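Local coordinates for protein polymerase X (Deinococcus radiodurans, PDB 2W9M) that is a family X DNA polymerase that probably uses magnesium to extend DNA with deoxynucleotides and carries a zinc-binding PHP domain, at residues G340-S343 against I344-A348; E385-E388 against L389-A392; L503-R506 against E507-F511. All coordinates share one frame; numbering follows the deposited sequence.

Interaction 1: residues G340-S343 against I344-A348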
ATOM      1  N   GLY A 340       2.981 -15.193   0.038  1.00 21.31           N
ATOM      2  CA  GLY A 340       3.020 -14.663  -1.314  1.00 15.95           C
ATOM      3  C   GLY A 340       2.387 -15.624  -2.302  1.00 25.43           C
ATOM      4  O   GLY A 340       1.990 -16.732  -1.935  1.00 33.97           O
ATOM      5  N   GLY A 341       2.291 -15.207  -3.560  1.00 25.71           N
ATOM      6  CA  GLY A 341       1.646 -16.022  -4.575  1.00 30.43           C
ATOM      7  C   GLY A 341       2.571 -16.496  -5.682  1.00 35.69           C
ATOM      8  O   GLY A 341       2.146 -17.203  -6.597  1.00 37.79           O
ATOM      9  N   ALA A 342       3.836 -16.105  -5.604  1.00 29.00           N
ATOM     10  CA  ALA A 342       4.814 -16.483  -6.611  1.00 33.29           C
ATOM     11  C   ALA A 342       6.093 -17.007  -5.963  1.00 34.87           C
ATOM     12  O   ALA A 342       6.364 -16.732  -4.795  1.00 37.54           O
ATOM     13  CB  ALA A 342       5.119 -15.300  -7.520  1.00 28.72           C
ATOM     14  N   SER A 343       6.871 -17.769  -6.725  1.00 35.34           N
ATOM     15  CA  SER A 343       8.150 -18.266  -6.240  1.00 31.92           C
ATOM     16  C   SER A 343       9.141 -17.118  -6.202  1.00 30.36           C
ATOM     17  O   SER A 343       8.898 -16.063  -6.784  1.00 39.17           O
ATOM     18  CB  SER A 343       8.678 -19.360  -7.164  1.00 30.18           C
ATOM     19  OG  SER A 343       9.123 -18.805  -8.391  1.00 38.42           O
ATOM     20  N   ILE A 344      10.262 -17.328  -5.521  1.00 28.90           N
ATOM     21  CA  ILE A 344      11.321 -16.329  -5.460  1.00 25.94           C
ATOM     22  C   ILE A 344      11.884 -16.027  -6.849  1.00 32.55           C
ATOM     23  O   ILE A 344      12.249 -14.886  -7.142  1.00 39.63           O
ATOM     24  CB  ILE A 344      12.463 -16.770  -4.514  1.00 25.95           C
ATOM     25  CG1 ILE A 344      11.953 -16.876  -3.076  1.00 24.95           C
ATOM     26  CG2 ILE A 344      13.633 -15.797  -4.585  1.00 21.08           C
ATOM     27  CD1 ILE A 344      13.030 -17.239  -2.077  1.00 34.58           C
ATOM     28  N   ARG A 345      11.947 -17.044  -7.706  1.00 35.17           N
ATOM     29  CA  ARG A 345      12.460 -16.854  -9.061  1.00 41.29           C
ATOM     30  C   ARG A 345      11.544 -15.950  -9.885  1.00 35.60           C
ATOM     31  O   ARG A 345      12.020 -15.039 -10.556  1.00 40.17           O
ATOM     32  CB  ARG A 345      12.684 -18.192  -9.781  1.00 35.87           C
ATOM     33  CG  ARG A 345      13.346 -18.035 -11.155  1.00 46.99           C
ATOM     34  CD  ARG A 345      13.378 -19.328 -11.967  1.00 57.10           C
ATOM     35  NE  ARG A 345      14.544 -20.161 -11.672  1.00 66.68           N
ATOM     36  CZ  ARG A 345      14.524 -21.223 -10.870  1.00 85.68           C
ATOM     37  NH1 ARG A 345      13.396 -21.589 -10.273  1.00 77.87           N
ATOM     38  NH2 ARG A 345      15.634 -21.922 -10.663  1.00 66.93           N
ATOM     39  N   GLU A 346      10.238 -16.202  -9.835  1.00 24.64           N
ATOM     40  CA  GLU A 346       9.274 -15.382 -10.567  1.00 39.30           C
ATOM     41  C   GLU A 346       9.369 -13.923 -10.117  1.00 38.48           C
ATOM     42  O   GLU A 346       9.354 -13.008 -10.941  1.00 27.51           O
ATOM     43  CB  GLU A 346       7.845 -15.902 -10.375  1.00 37.20           C
ATOM     44  CG  GLU A 346       7.666 -17.388 -10.656  1.00 58.70           C
ATOM     45  CD  GLU A 346       6.227 -17.856 -10.472  1.00 71.86           C
ATOM     46  OE1 GLU A 346       5.977 -18.691  -9.575  1.00 52.69           O
ATOM     47  OE2 GLU A 346       5.344 -17.383 -11.222  1.00 72.94           O
ATOM     48  N   MET A 347       9.470 -13.714  -8.807  1.00 30.21           N
ATOM     49  CA  MET A 347       9.598 -12.369  -8.248  1.00 27.49           C
ATOM     50  C   MET A 347      10.891 -11.692  -8.702  1.00 33.48           C
ATOM     51  O   MET A 347      10.871 -10.539  -9.125  1.00 38.07           O
ATOM     52  CB  MET A 347       9.509 -12.396  -6.719  1.00 24.74           C
ATOM     53  CG  MET A 347       8.165 -12.883  -6.184  1.00 29.33           C
ATOM     54  SD  MET A 347       6.836 -11.685  -6.441  1.00 41.08           S
ATOM     55  CE  MET A 347       7.296 -10.418  -5.268  1.00 21.18           C
ATOM     56  N   ALA A 348      12.010 -12.407  -8.627  1.00 29.25           N
ATOM     57  CA  ALA A 348      13.289 -11.857  -9.076  1.00 26.24           C
ATOM     58  C   ALA A 348      13.269 -11.499 -10.563  1.00 29.20           C
ATOM     59  O   ALA A 348      13.671 -10.402 -10.946  1.00 35.39           O
ATOM     60  CB  ALA A 348      14.427 -12.819  -8.769  1.00 29.73           C
TER
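Two first torsions bring Ser343 and Glu346 together: Ser343 holds OG between its own backbone N and carbonyl carbon (chi1 72°), and Glu346 puts CG beside its backbone N (chi1 -51°), with the rest of the chain stretched back toward the serine. Each side chain then takes the other's amide. Glu346 N donates to Ser343 OG over 3.2 Å in an almost straight bond, and Ser343 N donates to Glu346 OE1 over 3.1 Å. The second of these reaches OE1 from above the carboxylate plane rather than within it. Between the two bonds the side chains press close, Ser343 OG lying 3.0 Å from Glu346 CG, and the hydroxyl adds a weak, 3.4 Å bond from Ser343 OG to Glu346 OE1. OE1 is thus gripped mainly by the amide of Ser343, the hydroxyl contributing only weakly. Separately, Ser343 OG gives Glu346 N, in the first helical turn, an acceptor that the helix itself does not supply.

Behind the serine, Met347 N bonds to Ser343 O at 3.2 Å, which starts the helical ladder. Met347 CG, set beside its own backbone N, lies 4.1 Å from Ala342 CB, and the bend at chi2 keeps SD equally near that methyl. Met347 also packs on Leu359 and Ala517, and Ala342 on Pro520. Reciprocal bonds between an N-cap serine and the third residue of the helix make a capping box, here at the start of helix 344-353 in the zinc-binding PHP domain.

Interaction 2: residues E385-E388 against L389-A392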
ATOM      1  N   GLU A 385      17.729 -22.447  -1.242  1.00 36.26           N
ATOM      2  CA  GLU A 385      17.132 -22.125  -2.536  1.00 35.95           C
ATOM      3  C   GLU A 385      17.653 -20.808  -3.098  1.00 35.54           C
ATOM      4  O   GLU A 385      17.928 -20.705  -4.292  1.00 34.72           O
ATOM      5  CB  GLU A 385      15.608 -22.076  -2.440  1.00 38.51           C
ATOM      6  CG  GLU A 385      14.939 -21.365  -3.612  1.00 37.83           C
ATOM      7  CD  GLU A 385      13.428 -21.522  -3.605  1.00 56.48           C
ATOM      8  OE1 GLU A 385      12.719 -20.492  -3.640  1.00 59.12           O
ATOM      9  OE2 GLU A 385      12.949 -22.676  -3.555  1.00 65.32           O
ATOM     10  N   ILE A 386      17.790 -19.802  -2.239  1.00 38.63           N
ATOM     11  CA  ILE A 386      18.298 -18.505  -2.675  1.00 40.27           C
ATOM     12  C   ILE A 386      19.734 -18.610  -3.191  1.00 35.75           C
ATOM     13  O   ILE A 386      20.086 -17.981  -4.192  1.00 38.30           O
ATOM     14  CB  ILE A 386      18.207 -17.441  -1.564  1.00 29.05           C
ATOM     15  CG1 ILE A 386      16.741 -17.090  -1.290  1.00 28.77           C
ATOM     16  CG2 ILE A 386      18.990 -16.198  -1.964  1.00 21.72           C
ATOM     17  CD1 ILE A 386      16.535 -16.175  -0.095  1.00 20.39           C
ATOM     18  N   ARG A 387      20.556 -19.405  -2.513  1.00 40.77           N
ATOM     19  CA  ARG A 387      21.928 -19.633  -2.962  1.00 46.27           C
ATOM     20  C   ARG A 387      21.965 -20.225  -4.373  1.00 43.19           C
ATOM     21  O   ARG A 387      22.794 -19.831  -5.195  1.00 42.32           O
ATOM     22  CB  ARG A 387      22.679 -20.534  -1.983  1.00 31.63           C
ATOM     23  CG  ARG A 387      23.090 -19.839  -0.695  1.00 47.77           C
ATOM     24  CD  ARG A 387      23.953 -20.752   0.161  1.00 66.83           C
ATOM     25  NE  ARG A 387      24.356 -20.126   1.419  1.00102.85           N
ATOM     26  CZ  ARG A 387      25.258 -20.637   2.253  1.00106.92           C
ATOM     27  NH1 ARG A 387      25.859 -21.785   1.962  1.00 92.06           N
ATOM     28  NH2 ARG A 387      25.562 -20.000   3.378  1.00 67.21           N
ATOM     29  N   GLU A 388      21.059 -21.160  -4.649  1.00 27.94           N
ATOM     30  CA  GLU A 388      20.958 -21.777  -5.971  1.00 43.99           C
ATOM     31  C   GLU A 388      20.594 -20.765  -7.057  1.00 38.78           C
ATOM     32  O   GLU A 388      21.254 -20.701  -8.094  1.00 44.75           O
ATOM     33  CB  GLU A 388      19.948 -22.926  -5.951  1.00 46.44           C
ATOM     34  CG  GLU A 388      20.365 -24.095  -5.064  1.00 70.71           C
ATOM     35  CD  GLU A 388      19.183 -24.941  -4.603  1.00 90.08           C
ATOM     36  OE1 GLU A 388      18.086 -24.811  -5.187  1.00 88.49           O
ATOM     37  OE2 GLU A 388      19.353 -25.735  -3.652  1.00 75.96           O
ATOM     38  N   LEU A 389      19.546 -19.979  -6.816  1.00 40.09           N
ATOM     39  CA  LEU A 389      19.144 -18.918  -7.742  1.00 31.51           C
ATOM     40  C   LEU A 389      20.275 -17.926  -8.008  1.00 44.92           C
ATOM     41  O   LEU A 389      20.408 -17.406  -9.115  1.00 47.76           O
ATOM     42  CB  LEU A 389      17.930 -18.169  -7.200  1.00 35.31           C
ATOM     43  CG  LEU A 389      16.653 -18.990  -7.041  1.00 42.02           C
ATOM     44  CD1 LEU A 389      15.598 -18.179  -6.307  1.00 36.18           C
ATOM     45  CD2 LEU A 389      16.146 -19.449  -8.395  1.00 37.08           C
ATOM     46  N   GLN A 390      21.081 -17.659  -6.986  1.00 32.82           N
ATOM     47  CA  GLN A 390      22.233 -16.778  -7.133  1.00 28.72           C
ATOM     48  C   GLN A 390      23.310 -17.385  -8.035  1.00 44.76           C
ATOM     49  O   GLN A 390      23.883 -16.688  -8.874  1.00 45.71           O
ATOM     50  CB  GLN A 390      22.811 -16.416  -5.767  1.00 32.60           C
ATOM     51  CG  GLN A 390      22.075 -15.290  -5.071  1.00 41.06           C
ATOM     52  CD  GLN A 390      22.390 -15.214  -3.593  1.00 46.56           C
ATOM     53  OE1 GLN A 390      22.732 -16.219  -2.968  1.00 39.02           O
ATOM     54  NE2 GLN A 390      22.263 -14.020  -3.021  1.00 45.00           N
ATOM     55  N   ARG A 391      23.587 -18.676  -7.861  1.00 45.19           N
ATOM     56  CA  ARG A 391      24.514 -19.380  -8.746  1.00 42.36           C
ATOM     57  C   ARG A 391      24.061 -19.227 -10.191  1.00 46.23           C
ATOM     58  O   ARG A 391      24.874 -19.020 -11.091  1.00 53.82           O
ATOM     59  CB  ARG A 391      24.570 -20.871  -8.405  1.00 55.52           C
ATOM     60  CG  ARG A 391      24.785 -21.186  -6.939  1.00 67.34           C
ATOM     61  CD  ARG A 391      26.213 -20.909  -6.505  1.00 56.99           C
ATOM     62  NE  ARG A 391      26.526 -21.458  -5.184  1.00 75.27           N
ATOM     63  CZ  ARG A 391      26.078 -22.619  -4.707  1.00 75.50           C
ATOM     64  NH1 ARG A 391      25.292 -23.403  -5.435  1.00 59.04           N
ATOM     65  NH2 ARG A 391      26.435 -23.006  -3.490  1.00 79.38           N
ATOM     66  N   ALA A 392      22.752 -19.335 -10.400  1.00 37.58           N
ATOM     67  CA  ALA A 392      22.164 -19.222 -11.730  1.00 43.04           C
ATOM     68  C   ALA A 392      22.150 -17.782 -12.253  1.00 42.75           C
ATOM     69  O   ALA A 392      21.655 -17.519 -13.346  1.00 57.32           O
ATOM     70  CB  ALA A 392      20.757 -19.804 -11.734  1.00 35.70           C
TER
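The backbone is alpha-helical from Glu385 to Arg391, and four successive i to i+4 bonds at 3.0-3.1 Å (N to O), the last donated by Ala392 just past the helix, join Leu389 to Glu385, Gln390 to Ile386, Arg391 to Arg387 and Ala392 to Glu388. On this ladder the side chains of the last turn lean back over the carbonyls of the turn before. Leu389 does so with its branch point, CG being 3.5 Å from Glu385 O, while its CD1 comes alongside the aliphatic part of the glutamate, 4.2 Å from Glu385 CG. The carboxylate of Glu385 turns elsewhere, to Trp337 NE1.

Gln390 crosses Ile386 at a slant. Its amide carbon CD lies 3.9 Å from Ile386 CG2, so the methyl branch of the isoleucine rests against the amide. Gln390 OE1 is 3.4 Å from Ile386 O, two acceptors that gain nothing from each other; the amide is held from its other end, where NE2 donates to Ile396 O on the adjacent strand.

Arg391 CG, anti to its own carbonyl carbon (chi1 -50°), comes to 3.0 Å from Arg387 O, a tight fit. The bend at chi2 then turns the rest of the chain so that this oxygen lies over one face of the guanidinium. The cationic ends of the two arginines keep apart, Arg387 NH1 and Arg391 NH2 being 5.6 Å from each other.

The helix is thus two-faced, with Arg387, Glu388 and Arg391 exposed and Ile386 and Leu389 buried, both packing on Ile396. That is the usual build of the connecting helix in a beta-alpha-beta unit, here strand 358-364, helix 376-391 and strand 396-403 of the PHP domain.

Interaction 3: residues L503-R506 against E507-F511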
ATOM      1  N   LEU A 503       8.126  14.035   6.019  1.00 31.22           N
ATOM      2  CA  LEU A 503       8.445  15.437   5.766  1.00 34.29           C
ATOM      3  C   LEU A 503       9.134  16.057   6.977  1.00 28.07           C
ATOM      4  O   LEU A 503      10.095  16.805   6.836  1.00 34.13           O
ATOM      5  CB  LEU A 503       7.175  16.228   5.421  1.00 20.88           C
ATOM      6  CG  LEU A 503       7.345  17.721   5.128  1.00 24.83           C
ATOM      7  CD1 LEU A 503       8.290  17.942   3.961  1.00 28.76           C
ATOM      8  CD2 LEU A 503       5.997  18.366   4.855  1.00 29.73           C
ATOM      9  N   ARG A 504       8.641  15.731   8.167  1.00 25.61           N
ATOM     10  CA  ARG A 504       9.201  16.268   9.402  1.00 24.00           C
ATOM     11  C   ARG A 504      10.572  15.691   9.741  1.00 24.51           C
ATOM     12  O   ARG A 504      11.372  16.338  10.412  1.00 31.30           O
ATOM     13  CB  ARG A 504       8.239  16.032  10.572  1.00 28.91           C
ATOM     14  CG  ARG A 504       7.016  16.933  10.560  1.00 19.54           C
ATOM     15  CD  ARG A 504       6.051  16.598  11.688  1.00 28.65           C
ATOM     16  NE  ARG A 504       6.611  16.876  13.008  1.00 28.11           N
ATOM     17  CZ  ARG A 504       6.763  15.968  13.968  1.00 36.20           C
ATOM     18  NH1 ARG A 504       6.393  14.713  13.762  1.00 37.73           N
ATOM     19  NH2 ARG A 504       7.275  16.314  15.141  1.00 38.50           N
ATOM     20  N   TRP A 505      10.839  14.470   9.282  1.00 37.04           N
ATOM     21  CA  TRP A 505      12.048  13.745   9.676  1.00 28.95           C
ATOM     22  C   TRP A 505      13.055  13.564   8.542  1.00 26.48           C
ATOM     23  O   TRP A 505      14.053  12.858   8.707  1.00 25.12           O
ATOM     24  CB  TRP A 505      11.682  12.369  10.248  1.00 24.05           C
ATOM     25  CG  TRP A 505      11.167  12.403  11.653  1.00 22.36           C
ATOM     26  CD1 TRP A 505       9.887  12.653  12.055  1.00 23.25           C
ATOM     27  CD2 TRP A 505      11.923  12.168  12.849  1.00 29.65           C
ATOM     28  NE1 TRP A 505       9.799  12.592  13.428  1.00 28.52           N
ATOM     29  CE2 TRP A 505      11.038  12.295  13.940  1.00 26.84           C
ATOM     30  CE3 TRP A 505      13.266  11.861  13.105  1.00 22.39           C
ATOM     31  CZ2 TRP A 505      11.448  12.131  15.261  1.00 30.51           C
ATOM     32  CZ3 TRP A 505      13.674  11.696  14.415  1.00 20.91           C
ATOM     33  CH2 TRP A 505      12.769  11.831  15.477  1.00 31.72           C
ATOM     34  N   ARG A 506      12.800  14.201   7.402  1.00 27.07           N
ATOM     35  CA  ARG A 506      13.634  14.011   6.214  1.00 27.73           C
ATOM     36  C   ARG A 506      15.113  14.327   6.422  1.00 30.42           C
ATOM     37  O   ARG A 506      15.962  13.851   5.667  1.00 42.31           O
ATOM     38  CB  ARG A 506      13.093  14.801   5.016  1.00 30.69           C
ATOM     39  CG  ARG A 506      12.600  16.206   5.327  1.00 25.59           C
ATOM     40  CD  ARG A 506      12.508  17.025   4.046  1.00 24.04           C
ATOM     41  NE  ARG A 506      13.746  17.757   3.801  1.00 50.42           N
ATOM     42  CZ  ARG A 506      14.296  17.924   2.604  1.00 41.50           C
ATOM     43  NH1 ARG A 506      13.727  17.392   1.534  1.00 33.90           N
ATOM     44  NH2 ARG A 506      15.424  18.612   2.479  1.00 61.70           N
ATOM     45  N   GLU A 507      15.419  15.127   7.436  1.00 38.96           N
ATOM     46  CA  GLU A 507      16.795  15.525   7.707  1.00 37.63           C
ATOM     47  C   GLU A 507      17.496  14.527   8.618  1.00 35.35           C
ATOM     48  O   GLU A 507      18.721  14.532   8.723  1.00 32.88           O
ATOM     49  CB  GLU A 507      16.828  16.902   8.372  1.00 36.55           C
ATOM     50  CG  GLU A 507      16.076  17.991   7.626  1.00 64.08           C
ATOM     51  CD  GLU A 507      16.908  18.637   6.538  1.00 79.11           C
ATOM     52  OE1 GLU A 507      17.638  17.908   5.834  1.00 86.76           O
ATOM     53  OE2 GLU A 507      16.830  19.876   6.387  1.00 85.01           O
ATOM     54  N   ARG A 508      16.718  13.667   9.270  1.00 31.14           N
ATOM     55  CA  ARG A 508      17.249  12.845  10.355  1.00 32.54           C
ATOM     56  C   ARG A 508      17.231  11.335  10.097  1.00 32.54           C
ATOM     57  O   ARG A 508      17.858  10.569  10.825  1.00 28.32           O
ATOM     58  CB  ARG A 508      16.523  13.170  11.664  1.00 34.91           C
ATOM     59  CG  ARG A 508      16.547  14.656  12.015  1.00 41.42           C
ATOM     60  CD  ARG A 508      16.617  14.872  13.519  1.00 47.08           C
ATOM     61  NE  ARG A 508      15.300  14.937  14.142  1.00 53.74           N
ATOM     62  CZ  ARG A 508      15.065  14.639  15.417  1.00 60.89           C
ATOM     63  NH1 ARG A 508      16.059  14.236  16.198  1.00 39.72           N
ATOM     64  NH2 ARG A 508      13.834  14.732  15.907  1.00 59.61           N
ATOM     65  N   LEU A 509      16.519  10.904   9.065  1.00 29.13           N
ATOM     66  CA  LEU A 509      16.410   9.477   8.786  1.00 31.93           C
ATOM     67  C   LEU A 509      16.776   9.141   7.347  1.00 27.11           C
ATOM     68  O   LEU A 509      16.680   9.984   6.452  1.00 28.45           O
ATOM     69  CB  LEU A 509      14.992   8.976   9.072  1.00 23.91           C
ATOM     70  CG  LEU A 509      14.437   9.212  10.476  1.00 28.24           C
ATOM     71  CD1 LEU A 509      12.931   8.976  10.502  1.00 29.04           C
ATOM     72  CD2 LEU A 509      15.143   8.321  11.476  1.00 28.48           C
ATOM     73  N   LYS A 510      17.212   7.902   7.141  1.00 28.15           N
ATOM     74  CA  LYS A 510      17.264   7.328   5.809  1.00 24.69           C
ATOM     75  C   LYS A 510      16.002   6.500   5.642  1.00 20.11           C
ATOM     76  O   LYS A 510      15.553   5.851   6.580  1.00 22.80           O
ATOM     77  CB  LYS A 510      18.503   6.453   5.638  1.00 28.07           C
ATOM     78  CG  LYS A 510      19.784   7.237   5.423  1.00 37.09           C
ATOM     79  CD  LYS A 510      20.820   6.412   4.674  1.00 61.19           C
ATOM     80  CE  LYS A 510      20.605   6.476   3.167  1.00 54.27           C
ATOM     81  NZ  LYS A 510      19.228   6.070   2.768  1.00 58.78           N
ATOM     82  N   PHE A 511      15.419   6.525   4.455  1.00 18.34           N
ATOM     83  CA  PHE A 511      14.166   5.820   4.236  1.00 18.38           C
ATOM     84  C   PHE A 511      14.329   4.682   3.243  1.00 26.67           C
ATOM     85  O   PHE A 511      15.316   4.613   2.508  1.00 27.08           O
ATOM     86  CB  PHE A 511      13.087   6.785   3.748  1.00 14.91           C
ATOM     87  CG  PHE A 511      12.827   7.921   4.690  1.00 19.99           C
ATOM     88  CD1 PHE A 511      13.578   9.080   4.615  1.00 19.24           C
ATOM     89  CD2 PHE A 511      11.841   7.824   5.659  1.00 22.43           C
ATOM     90  CE1 PHE A 511      13.348  10.126   5.486  1.00 24.49           C
ATOM     91  CE2 PHE A 511      11.604   8.865   6.527  1.00 19.77           C
ATOM     92  CZ  PHE A 511      12.360  10.021   6.440  1.00 22.93           C
TER
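Arg508 lays its side chain over the indole of Trp505. At its root CB is 3.8 Å from Trp505 CE3, on the six-membered ring. The chain then bends at the second and third torsions (chi3 -89°), which brings the guanidinium round so that it comes down flat. NE stands 3.6 Å from Trp505 CZ3, and CZ is closer still, 3.4 Å from the same carbon, which sits beneath the centre of the guanidinium. At the tip NH2 reaches over the far corner of the ring, 3.1 Å from Trp505 CH2, and NH1 turns to a salt bridge with Glu480. The two planes are only 12° from parallel and their centres 4.0 Å apart, a stacked cation-pi pair. Glu480 probably offsets the charge and helps fix the rotation of the guanidinium.

The indole has other neighbours. Leu509 CD1 packs 3.6 Å from Trp505 CB, and the leucine goes on to Leu476 and Val486. Trp505 NE1 makes a weak hydrogen bond to Asp473 OD2 on helix 472-482, the helix that also carries Leu476 and Glu480.

Two amides converge on one backbone oxygen. Arg508 N bonds to Trp505 O at 2.8 Å, meeting it from above the carbonyl plane, and Leu509 N adds a longer, weak bond. Phe511 turns its ring edge to Arg506 CA, CE1 being 4.0 Å from that atom. Further out, Arg506 and Glu507 run side by side with opposite charges near each other, though not close enough for a salt bridge.

The Arg508 N to Trp505 O bond closes a type I beta-turn over Trp505-Arg508, in the link from helix 499-505 to strand 511-514, the last strand of the seven-stranded parallel barrel of the PHP domain.

In the fold
Interactions 1 and 2 are neighbours, their centres 13 Å apart. Ile344 packs its CG2 3.5 Å from Leu389 CD1 and its CD1 3.8 Å from Ile386 CG1, so helices 344-353 and 376-391 lie against each other. Interaction 3 stands apart, its nearest atoms about 19 Å from interaction 1 and about 21 Å from interaction 2, in the link before the last strand, 511-514. Of the three, interaction 1 comes nearest the zinc site: the side chain of Met347 is about 6 Å from that of His334 and about 10 Å from a bound zinc ion. Between side chains, Ile386 of interaction 2 is about 12 Å from His334, and Phe511 of interaction 3 about 12 Å from the zinc ligand His456.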